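Local coordinates for alpha-1,4-endofucoidanase (Mariniflexile fucanivorans, PDB 6DLH), which hydrolyses internal alpha-1,4 linkages of fucoidan, probably by a retaining mechanism, as a family 107 glycoside hydrolase that also carries calcium-binding Ig-like domains, at residues E562-T567 against V607-L612. Residues are numbered along the deposited sequence; the frame is centred on the assembly and turned at random.
Sequences EGDVLT and VSDGIL. With CA (calcium ion), chain G.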
loop_
_atom_site.group_PDB
_atom_site.type_symbol
_atom_site.label_atom_id
_atom_site.label_comp_id
_atom_site.label_asym_id
_atom_site.label_seq_id
_atom_site.Cartn_x
_atom_site.Cartn_y
_atom_site.Cartn_z
ATOM N N GLU A 562 -22.486 18.355 -1.206
ATOM C CA GLU A 562 -22.953 18.199 0.166
ATOM C C GLU A 562 -22.207 17.047 0.837
ATOM O O GLU A 562 -22.493 16.716 1.986
ATOM C CB GLU A 562 -24.468 17.980 0.230
ATOM C CG GLU A 562 -25.279 19.113 -0.380
ATOM C CD GLU A 562 -25.275 19.140 -1.899
ATOM O OE1 GLU A 562 -25.421 18.056 -2.516
ATOM O OE2 GLU A 562 -25.122 20.248 -2.462
ATOM N N GLY A 563 -21.263 16.447 0.099
ATOM C CA GLY A 563 -20.437 15.361 0.598
ATOM C C GLY A 563 -21.243 14.094 0.876
ATOM O O GLY A 563 -20.865 13.305 1.738
ATOM N N ASP A 564 -22.352 13.919 0.145
ATOM C CA ASP A 564 -23.181 12.726 0.240
ATOM C C ASP A 564 -22.417 11.533 -0.332
ATOM O O ASP A 564 -21.650 11.690 -1.278
ATOM C CB ASP A 564 -24.522 12.902 -0.483
ATOM C CG ASP A 564 -25.395 14.018 0.070
ATOM O OD1 ASP A 564 -25.376 14.233 1.297
ATOM O OD2 ASP A 564 -26.084 14.671 -0.730
ATOM N N VAL A 565 -22.646 10.352 0.260
ATOM C CA VAL A 565 -22.108 9.085 -0.215
ATOM C C VAL A 565 -22.683 8.795 -1.600
ATOM O O VAL A 565 -23.884 8.955 -1.816
ATOM C CB VAL A 565 -22.372 7.935 0.788
ATOM C CG1 VAL A 565 -23.836 7.817 1.194
ATOM C CG2 VAL A 565 -21.844 6.594 0.293
ATOM N N LEU A 566 -21.815 8.352 -2.522
ATOM C CA LEU A 566 -22.171 8.237 -3.928
ATOM C C LEU A 566 -22.065 6.794 -4.405
ATOM O O LEU A 566 -21.229 6.034 -3.922
ATOM C CB LEU A 566 -21.254 9.138 -4.766
ATOM C CG LEU A 566 -21.273 10.625 -4.413
ATOM C CD1 LEU A 566 -20.346 11.407 -5.330
ATOM C CD2 LEU A 566 -22.690 11.185 -4.477
ATOM N N THR A 567 -22.913 6.455 -5.383
ATOM C CA THR A 567 -22.894 5.180 -6.081
ATOM C C THR A 567 -22.769 5.448 -7.579
ATOM O O THR A 567 -23.467 6.309 -8.116
ATOM C CB THR A 567 -24.181 4.389 -5.813
ATOM O OG1 THR A 567 -24.382 4.346 -4.399
ATOM C CG2 THR A 567 -24.171 2.995 -6.406
ATOM N N VAL A 607 -23.966 8.640 -11.663
ATOM C CA VAL A 607 -23.516 8.900 -10.307
ATOM C C VAL A 607 -24.715 9.408 -9.508
ATOM O O VAL A 607 -25.366 10.364 -9.925
ATOM C CB VAL A 607 -22.328 9.885 -10.265
ATOM C CG1 VAL A 607 -22.675 11.241 -10.864
ATOM C CG2 VAL A 607 -21.765 10.052 -8.859
ATOM N N SER A 608 -24.989 8.766 -8.361
ATOM C CA SER A 608 -26.167 9.073 -7.564
ATOM C C SER A 608 -25.779 9.327 -6.108
ATOM O O SER A 608 -24.769 8.803 -5.641
ATOM C CB SER A 608 -27.178 7.963 -7.676
ATOM O OG SER A 608 -28.114 8.041 -6.612
ATOM N N ASP A 609 -26.583 10.128 -5.397
ATOM C CA ASP A 609 -26.411 10.285 -3.960
ATOM C C ASP A 609 -27.573 9.623 -3.218
ATOM O O ASP A 609 -27.784 9.875 -2.029
ATOM C CB ASP A 609 -26.150 11.742 -3.542
ATOM C CG ASP A 609 -27.319 12.698 -3.739
ATOM O OD1 ASP A 609 -28.458 12.202 -3.960
ATOM O OD2 ASP A 609 -27.081 13.943 -3.674
ATOM N N GLY A 610 -28.330 8.787 -3.932
ATOM C CA GLY A 610 -29.524 8.190 -3.360
ATOM C C GLY A 610 -30.804 9.000 -3.588
ATOM O O GLY A 610 -31.893 8.456 -3.437
ATOM N N ILE A 611 -30.684 10.295 -3.924
ATOM C CA ILE A 611 -31.848 11.141 -4.150
ATOM C C ILE A 611 -31.814 11.692 -5.574
ATOM O O ILE A 611 -32.749 11.469 -6.343
ATOM C CB ILE A 611 -31.970 12.265 -3.094
ATOM C CG1 ILE A 611 -32.094 11.721 -1.668
ATOM C CG2 ILE A 611 -33.106 13.228 -3.434
ATOM C CD1 ILE A 611 -31.820 12.762 -0.583
ATOM N N LEU A 612 -30.749 12.438 -5.906
ATOM C CA LEU A 612 -30.549 12.971 -7.250
ATOM C C LEU A 612 -29.346 12.287 -7.897
ATOM O O LEU A 612 -28.491 11.735 -7.198
ATOM C CB LEU A 612 -30.348 14.492 -7.185
ATOM C CG LEU A 612 -31.462 15.287 -6.503
ATOM C CD1 LEU A 612 -31.026 16.720 -6.224
ATOM C CD2 LEU A 612 -32.737 15.265 -7.328
HETATM CA CA CA G . -26.003 15.848 -2.929
HETATM O O HOH W 1 -28.451 16.290 -2.258
#
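OD1 of D609 accepts two backbone N-H groups, I611 N at 2.9 Å, nearly in line with the C-O bond, and L612 N on the syn side, while OD2 of the same carboxylate lies 2.3 Å from the calcium ion that D564 OD2 also binds. The bond from I611 N makes an Asx turn and that from L612 N, three residues on, an Asx motif; together they hold the rotation of the carboxylate, which probably helps to aim OD2 at the calcium. D564 offers OD2 from the 562-567 loop, its carboxylate plane turned 74° from that of D609; the two OD2 atoms stand 3.2 Å apart, a closeness of like charges that the ion presumably pays for. E562 reaches the same calcium through OE1, its chain folded about the CB-CG bond (chi2 75°), which brings CD round toward the metal, and a water, G528 O and D560 complete the shell.

Behind the metal, L566 lays CD2 against CB of D609 at 3.6 Å and sets CD1 against CG2 of V607; F558 touches both L566 and V607. The backbones then join as an antiparallel hydrogen-bonded pair: T567 N donates to S608 O, and S608 N returns a 2.9 Å bond to T567 O. S608 O also receives a CA-H contact from L566. Past this pair residues 609-612 turn back toward strand 613-623, with S608 OG accepting from G610 N in an ST turn. Strands 567-572 and 599-608 thus meet just beside a calcium site held by loops at one end of the sheet, within an Ig-like domain of the E-set clan.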